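Local coordinates for protein cysteine S-methyltransferase NleE (Escherichia coli O157:H7, PDB 4R29) that transfers a methyl group from S-adenosylmethionine to protein cysteine, probably in the zinc fingers of host TAB2 and TAB3, which would block NF-kappa-B activation, at residues S98-T101 against V102-G105; C126-P129 against D130-C133; R172-M175 against Q176-Y180. The protein carries 1 engineered substitution. All coordinates share one frame; numbering follows the deposited sequence.

Interaction 1: S98-T101 against V102-G105. With SAM (S-adenosylmethionine), chain E.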
loop_
_atom_site.group_PDB
_atom_site.type_symbol
_atom_site.label_atom_id
_atom_site.label_comp_id
_atom_site.label_asym_id
_atom_site.label_seq_id
_atom_site.Cartn_x
_atom_site.Cartn_y
_atom_site.Cartn_z
ATOM N N SER A 98 0.121 -8.687 -0.565
ATOM C CA SER A 98 -0.574 -7.628 0.159
ATOM C C SER A 98 -1.918 -7.301 -0.475
ATOM O O SER A 98 -2.903 -7.124 0.237
ATOM C CB SER A 98 0.292 -6.370 0.264
ATOM O OG SER A 98 1.491 -6.632 0.987
ATOM N N TRP A 99 -1.973 -7.231 -1.810
ATOM C CA TRP A 99 -3.262 -6.984 -2.479
ATOM C C TRP A 99 -4.017 -8.257 -2.899
ATOM O O TRP A 99 -5.237 -8.247 -3.024
ATOM C CB TRP A 99 -3.141 -5.994 -3.649
ATOM C CG TRP A 99 -2.084 -6.312 -4.665
ATOM C CD1 TRP A 99 -0.868 -5.710 -4.800
ATOM C CD2 TRP A 99 -2.158 -7.294 -5.702
ATOM N NE1 TRP A 99 -0.175 -6.264 -5.848
ATOM C CE2 TRP A 99 -0.944 -7.236 -6.424
ATOM C CE3 TRP A 99 -3.125 -8.226 -6.083
ATOM C CZ2 TRP A 99 -0.672 -8.072 -7.508
ATOM C CZ3 TRP A 99 -2.856 -9.055 -7.170
ATOM C CH2 TRP A 99 -1.637 -8.974 -7.866
ATOM N N LEU A 100 -3.291 -9.348 -3.088
ATOM C CA LEU A 100 -3.911 -10.617 -3.446
ATOM C C LEU A 100 -4.880 -11.086 -2.354
ATOM O O LEU A 100 -5.976 -11.540 -2.652
ATOM C CB LEU A 100 -2.845 -11.687 -3.709
ATOM C CG LEU A 100 -3.433 -13.006 -4.234
ATOM C CD1 LEU A 100 -4.259 -12.764 -5.508
ATOM C CD2 LEU A 100 -2.351 -14.068 -4.496
ATOM N N THR A 101 -4.462 -10.977 -1.095
ATOM C CA THR A 101 -5.301 -11.362 0.032
ATOM C C THR A 101 -6.549 -10.468 0.118
ATOM O O THR A 101 -7.555 -10.837 0.714
ATOM C CB THR A 101 -4.516 -11.269 1.377
ATOM O OG1 THR A 101 -3.870 -9.995 1.455
ATOM C CG2 THR A 101 -3.460 -12.365 1.494
ATOM N N VAL A 102 -6.480 -9.278 -0.457
ATOM C CA VAL A 102 -7.641 -8.416 -0.425
ATOM C C VAL A 102 -8.582 -8.723 -1.603
ATOM O O VAL A 102 -9.787 -8.880 -1.402
ATOM C CB VAL A 102 -7.248 -6.923 -0.383
ATOM C CG1 VAL A 102 -8.474 -6.055 -0.467
ATOM C CG2 VAL A 102 -6.440 -6.624 0.887
ATOM N N ILE A 103 -8.035 -8.833 -2.817
ATOM C CA ILE A 103 -8.870 -9.070 -3.995
ATOM C C ILE A 103 -9.500 -10.470 -3.997
ATOM O O ILE A 103 -10.573 -10.670 -4.552
ATOM C CB ILE A 103 -8.155 -8.759 -5.336
ATOM C CG1 ILE A 103 -7.192 -9.877 -5.757
ATOM C CG2 ILE A 103 -7.457 -7.381 -5.293
ATOM C CD1 ILE A 103 -6.628 -9.676 -7.175
ATOM N N SER A 104 -8.858 -11.421 -3.337
ATOM C CA SER A 104 -9.427 -12.757 -3.214
ATOM C C SER A 104 -10.433 -12.810 -2.062
ATOM O O SER A 104 -11.009 -13.854 -1.776
ATOM C CB SER A 104 -8.319 -13.782 -2.974
ATOM O OG SER A 104 -7.710 -13.584 -1.697
ATOM N N GLY A 105 -10.614 -11.689 -1.376
ATOM C CA GLY A 105 -11.581 -11.601 -0.296
ATOM C C GLY A 105 -11.175 -12.194 1.052
ATOM O O GLY A 105 -12.011 -12.327 1.947
HETATM N N SAM E . 2.040 -5.417 3.266
HETATM C CA SAM E . 1.514 -5.665 4.609
HETATM C C SAM E . 0.026 -5.997 4.578
HETATM O O SAM E . -0.481 -6.602 5.529
HETATM O OXT SAM E . -0.684 -5.642 3.622
HETATM C CB SAM E . 1.709 -4.471 5.539
HETATM C CG SAM E . 3.146 -4.241 5.979
HETATM S SD SAM E . 3.299 -3.189 7.459
HETATM C CE SAM E . 5.105 -3.269 7.572
HETATM C "C5'" SAM E . 2.914 -4.410 8.738
HETATM C "C4'" SAM E . 2.919 -3.758 10.117
HETATM O "O4'" SAM E . 2.150 -4.527 11.024
HETATM C "C3'" SAM E . 4.326 -3.646 10.698
HETATM O "O3'" SAM E . 4.913 -2.394 10.401
HETATM C "C2'" SAM E . 4.107 -3.832 12.184
HETATM O "O2'" SAM E . 3.961 -2.553 12.727
HETATM C "C1'" SAM E . 2.763 -4.548 12.303
HETATM N N9 SAM E . 2.875 -5.978 12.652
HETATM C C8 SAM E . 2.241 -6.601 13.693
HETATM N N7 SAM E . 2.545 -7.911 13.679
HETATM C C5 SAM E . 3.366 -8.138 12.630
HETATM C C6 SAM E . 3.968 -9.296 12.160
HETATM N N6 SAM E . 3.772 -10.453 12.783
HETATM N N1 SAM E . 4.772 -9.229 11.046
HETATM C C2 SAM E . 4.964 -8.021 10.398
HETATM N N3 SAM E . 4.360 -6.872 10.868
HETATM C C4 SAM E . 3.570 -6.930 11.968
#

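Interaction 2: C126-P129 against D130-C133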
loop_
_atom_site.group_PDB
_atom_site.type_symbol
_atom_site.label_atom_id
_atom_site.label_comp_id
_atom_site.label_asym_id
_atom_site.label_seq_id
_atom_site.Cartn_x
_atom_site.Cartn_y
_atom_site.Cartn_z
ATOM N N CYS A 126 -6.882 -0.997 -9.460
ATOM C CA CYS A 126 -7.903 0.042 -9.423
ATOM C C CYS A 126 -9.077 -0.184 -10.368
ATOM O O CYS A 126 -10.088 0.526 -10.286
ATOM C CB CYS A 126 -7.265 1.389 -9.733
ATOM S SG CYS A 126 -6.288 2.002 -8.368
ATOM N N GLU A 127 -8.944 -1.168 -11.258
ATOM C CA GLU A 127 -10.013 -1.482 -12.196
ATOM C C GLU A 127 -10.889 -2.673 -11.775
ATOM O O GLU A 127 -11.758 -3.091 -12.528
ATOM C CB GLU A 127 -9.449 -1.673 -13.615
ATOM C CG GLU A 127 -8.618 -0.479 -14.114
ATOM C CD GLU A 127 -8.058 -0.675 -15.536
ATOM O OE1 GLU A 127 -8.015 -1.827 -16.027
ATOM O OE2 GLU A 127 -7.651 0.331 -16.164
ATOM N N LEU A 128 -10.674 -3.203 -10.575
ATOM C CA LEU A 128 -11.487 -4.313 -10.063
ATOM C C LEU A 128 -12.735 -3.831 -9.318
ATOM O O LEU A 128 -12.700 -2.806 -8.641
ATOM C CB LEU A 128 -10.650 -5.193 -9.134
ATOM C CG LEU A 128 -9.455 -5.912 -9.762
ATOM C CD1 LEU A 128 -8.493 -6.401 -8.680
ATOM C CD2 LEU A 128 -9.913 -7.067 -10.681
ATOM N N PRO A 129 -13.844 -4.578 -9.418
ATOM C CA PRO A 129 -15.053 -4.044 -8.771
ATOM C C PRO A 129 -14.877 -3.985 -7.250
ATOM O O PRO A 129 -14.320 -4.928 -6.666
ATOM C CB PRO A 129 -16.153 -5.056 -9.145
ATOM C CG PRO A 129 -15.565 -5.907 -10.286
ATOM C CD PRO A 129 -14.071 -5.898 -10.041
ATOM N N ASP A 130 -15.328 -2.884 -6.646
ATOM C CA ASP A 130 -15.336 -2.695 -5.193
ATOM C C ASP A 130 -13.940 -2.695 -4.561
ATOM O O ASP A 130 -13.800 -2.892 -3.358
ATOM C CB ASP A 130 -16.205 -3.748 -4.519
ATOM C CG ASP A 130 -17.562 -3.880 -5.180
ATOM O OD1 ASP A 130 -18.325 -2.889 -5.144
ATOM O OD2 ASP A 130 -17.852 -4.964 -5.742
ATOM N N ILE A 131 -12.919 -2.489 -5.385
ATOM C CA ILE A 131 -11.550 -2.393 -4.915
ATOM C C ILE A 131 -11.089 -0.934 -4.940
ATOM O O ILE A 131 -11.004 -0.326 -6.008
ATOM C CB ILE A 131 -10.614 -3.247 -5.785
ATOM C CG1 ILE A 131 -11.089 -4.702 -5.798
ATOM C CG2 ILE A 131 -9.197 -3.166 -5.275
ATOM C CD1 ILE A 131 -11.054 -5.348 -4.444
ATOM N N CYS A 132 -10.800 -0.378 -3.763
ATOM C CA CYS A 132 -10.301 0.992 -3.659
ATOM C C CYS A 132 -8.848 1.068 -3.164
ATOM O O CYS A 132 -8.408 0.262 -2.332
ATOM C CB CYS A 132 -11.201 1.816 -2.738
ATOM S SG CYS A 132 -12.954 1.818 -3.192
ATOM N N CYS A 133 -8.113 2.048 -3.678
ATOM C CA CYS A 133 -6.747 2.312 -3.229
ATOM C C CYS A 133 -6.604 3.755 -2.744
ATOM O O CYS A 133 -6.806 4.694 -3.515
ATOM C CB CYS A 133 -5.742 2.056 -4.360
ATOM S SG CYS A 133 -5.614 0.317 -4.864
HETATM O O HOH W 1 -10.507 1.855 -7.886
#

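Interaction 3: R172-M175 against Q176-Y180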
loop_
_atom_site.group_PDB
_atom_site.type_symbol
_atom_site.label_atom_id
_atom_site.label_comp_id
_atom_site.label_asym_id
_atom_site.label_seq_id
_atom_site.Cartn_x
_atom_site.Cartn_y
_atom_site.Cartn_z
ATOM N N ARG A 172 4.561 8.100 12.193
ATOM C CA ARG A 172 5.458 9.061 11.569
ATOM C C ARG A 172 5.600 10.356 12.407
ATOM O O ARG A 172 6.688 10.917 12.481
ATOM C CB ARG A 172 5.074 9.338 10.111
ATOM C CG ARG A 172 3.858 10.187 9.947
ATOM C CD ARG A 172 4.199 11.625 9.573
ATOM N NE ARG A 172 3.003 12.467 9.649
ATOM C CZ ARG A 172 1.978 12.385 8.800
ATOM N NH1 ARG A 172 2.005 11.496 7.809
ATOM N NH2 ARG A 172 0.923 13.184 8.945
ATOM N N ASP A 173 4.528 10.802 13.062
ATOM C CA ASP A 173 4.634 11.947 13.974
ATOM C C ASP A 173 5.632 11.680 15.103
ATOM O O ASP A 173 6.478 12.521 15.421
ATOM C CB ASP A 173 3.268 12.344 14.543
ATOM C CG ASP A 173 2.367 12.970 13.493
ATOM O OD1 ASP A 173 2.836 13.170 12.352
ATOM O OD2 ASP A 173 1.196 13.271 13.797
ATOM N N ILE A 174 5.536 10.492 15.691
ATOM C CA ILE A 174 6.435 10.088 16.761
ATOM C C ILE A 174 7.880 10.043 16.272
ATOM O O ILE A 174 8.782 10.615 16.886
ATOM C CB ILE A 174 5.984 8.748 17.375
ATOM C CG1 ILE A 174 4.691 8.970 18.172
ATOM C CG2 ILE A 174 7.065 8.152 18.273
ATOM C CD1 ILE A 174 4.184 7.730 18.854
ATOM N N MET A 175 8.091 9.415 15.128
ATOM C CA MET A 175 9.432 9.295 14.596
ATOM C C MET A 175 10.069 10.623 14.176
ATOM O O MET A 175 11.280 10.814 14.330
ATOM C CB MET A 175 9.464 8.289 13.461
ATOM C CG MET A 175 9.918 6.932 13.943
ATOM S SD MET A 175 9.607 5.716 12.691
ATOM C CE MET A 175 11.110 5.968 11.752
ATOM N N GLN A 176 9.253 11.526 13.644
ATOM C CA GLN A 176 9.715 12.850 13.284
ATOM C C GLN A 176 10.183 13.580 14.532
ATOM O O GLN A 176 11.232 14.224 14.530
ATOM C CB GLN A 176 8.572 13.635 12.654
ATOM C CG GLN A 176 8.138 13.111 11.306
ATOM C CD GLN A 176 8.592 14.006 10.177
ATOM O OE1 GLN A 176 7.762 14.547 9.427
ATOM N NE2 GLN A 176 9.919 14.180 10.044
ATOM N N GLU A 177 9.393 13.474 15.598
ATOM C CA GLU A 177 9.684 14.212 16.808
ATOM C C GLU A 177 10.959 13.699 17.440
ATOM O O GLU A 177 11.833 14.482 17.808
ATOM C CB GLU A 177 8.525 14.136 17.804
ATOM C CG GLU A 177 8.846 14.838 19.106
ATOM C CD GLU A 177 7.649 15.516 19.746
ATOM O OE1 GLU A 177 6.505 15.045 19.551
ATOM O OE2 GLU A 177 7.855 16.523 20.460
ATOM N N LEU A 178 11.048 12.380 17.568
ATOM C CA LEU A 178 12.259 11.716 18.040
ATOM C C LEU A 178 13.452 12.026 17.143
ATOM O O LEU A 178 14.548 12.288 17.625
ATOM C CB LEU A 178 12.031 10.205 18.123
ATOM C CG LEU A 178 10.913 9.865 19.114
ATOM C CD1 LEU A 178 10.827 8.371 19.339
ATOM C CD2 LEU A 178 11.167 10.601 20.425
ATOM N N ASN A 179 13.236 12.012 15.835
ATOM C CA ASN A 179 14.305 12.371 14.927
ATOM C C ASN A 179 14.810 13.771 15.255
ATOM O O ASN A 179 16.008 14.042 15.216
ATOM C CB ASN A 179 13.859 12.319 13.469
ATOM C CG ASN A 179 14.956 12.780 12.533
ATOM O OD1 ASN A 179 15.985 12.112 12.401
ATOM N ND2 ASN A 179 14.760 13.939 11.903
ATOM N N TYR A 180 13.879 14.655 15.591
ATOM C CA TYR A 180 14.217 16.026 15.914
ATOM C C TYR A 180 14.951 16.138 17.250
ATOM O O TYR A 180 15.918 16.891 17.361
ATOM C CB TYR A 180 12.952 16.892 15.931
ATOM C CG TYR A 180 13.193 18.372 16.108
ATOM C CD1 TYR A 180 13.496 19.181 15.019
ATOM C CD2 TYR A 180 13.094 18.968 17.360
ATOM C CE1 TYR A 180 13.712 20.545 15.170
ATOM C CE2 TYR A 180 13.306 20.336 17.529
ATOM C CZ TYR A 180 13.615 21.121 16.429
ATOM O OH TYR A 180 13.825 22.475 16.585
#

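Interaction 1: S98-T101 against V102-G105
Trp99 and Ile103, one helical turn apart, make the tight side of this contact. Their side chains run alongside each other. Ile103 CD1 meets the edge of the indole, near the ring plane, at 3.8 Å from Trp99 CZ3. The first torsion of Ile103 (78°) sets CG1 between the backbone N and the carbonyl carbon and carries CD1 to that edge. The backbone bond between the same two residues is nearly straight: Ile103 N lies 2.9 Å from Trp99 O, with 169° at the hydrogen. Phe112 adds an edge-to-face contact with the indole, and Leu125 of helix 120-125 covers Trp99 and Ile103.

The other side is looser and partly exposed. Leu100 CD1 only grazes Ile103 CG1, at 4.1 Å. Polar atoms do more here. Leu100 O accepts two bonds from Ser104, one from N at 3.0 Å and one from OG at 2.8 Å. The donors come from opposite faces of the carbonyl plane. Gly105, with positive phi, closes the helix in a Schellman motif, its N bonded to Val102 O.

The CA-CB bond of Ser98 points away from Val102-Gly105, and its OG accepts a hydrogen bond from the amino N of S-adenosylmethionine, at 2.6 Å. The chemistry implies a helix with two tasks: apolar packing and a carbonyl that accepts two hydrogen bonds fix the last turn, while Ser98, near the helix start, holds the cofactor's amino group.

Interaction 2: C126-P129 against D130-C133
Cys126 faces Cys133 across the start of the strand. The two sulfurs lie 3.9 Å apart, SG to SG, which is packing distance and far too long for a disulfide. Cys133 CB is almost as near to Cys126 SG. In both residues SG stands anti to the carbonyl carbon (chi1 -74° in Cys126), which brings the two sulfurs together. The backbone of Cys126 also reaches across, but through water. One water donates to Cys126 O at 2.8 Å and to Ile131 O at 2.9 Å, and so bridges two carbonyls that could not bond to each other.

Leu128 begins a type II beta turn that ends at Ile131. Its O accepts from Ile131 N at 3.3 Å. This bond is long, and the donor sits 46° out of the carbonyl plane. Their side chains also touch: Leu128 CB is 3.4 Å from Ile131 CG1. Phe70 and Met73 of helix 59-76 also pack on Leu128.

Pro129 and Asp130 form the exposed corner. Asp130 has positive phi (63°), as the third position of a type II turn requires. Its carboxylate folds back beside the Pro129 carbonyl, with OD2 3.5 Å from Pro129 C. Tyr77 touches both corner residues.

The turn joins helix 120-125 to strand 131-137, where backbone bonds pair Asp130 with Asn152 and Cys132 with Tyr150. Its chemistry implies that within 126-133 the reversal is closed by one long backbone bond, a water bridge and apolar or sulfur packing, with the charged Asp130 kept to the outside.

Interaction 3: R172-M175 against Q176-Y180
Ile174 and Leu178 run alongside each other, one turn apart. Their closest side-chain atoms are Ile174 CG2 and Leu178 CD1, at 3.9 Å. The Ile174 branch that touches is the one anti to its own backbone N. Leu178 CG lies 3.2 Å from Ile174 O. The backbone bond between this pair is almost straight: Leu178 N meets Ile174 O at 3.0 Å, with 176° at the hydrogen.

The bonds just before and after it in sequence complete the ladder. Glu177 N donates to Asp173 O at 3.1 Å. Asn179 N donates to Met175 O at 2.7 Å, tilted 33° from the carbonyl plane. Asn179 CB is close to the same oxygen, while the amide of Asn179 leads away from the preceding turn.

Further out, Arg172 and Asp173 pair with each other along the exposed surface. Arg172 NE is 2.8 Å from Asp173 OD1 in a hydrogen-bonded salt bridge. It meets the syn side of the carboxylate, though out of its plane. The bond ties Arg172 to the next residue on the helix.

Helix 186-201 covers part of this surface: Ser190 touches Ile174 and Met175, and Lys186 touches Leu178 and Asn179. The exposed side carries Asp173, Gln176 and Glu177. Successive i to i+4 bonds are typical of an alpha-helix. The contacts of Ile174, Met175 and Leu178 with helix 186-201 are consistent with an amphipathic end to the long helix 155-181.

How the interactions relate
The three contacts follow one another along the chain without overlap. Interactions 1 and 2 are neighbours, with centres 11 Å apart. They touch where Ile103, at the end of helix 95-103, packs on Leu128 and Ile131, the latter at the start of strand 131-137. That strand is an outer member of the three-stranded antiparallel sheet 109-114, 145-151, 131-137. Interaction 3 lies across the centre of the chain, on helix 155-181, about 32 Å from interaction 1 and 33 Å from interaction 2, centre to centre. Only interaction 1 binds S-adenosylmethionine directly. The other two are local packing: one at the entry to a sheet strand, one at the C-terminal end of a long helix.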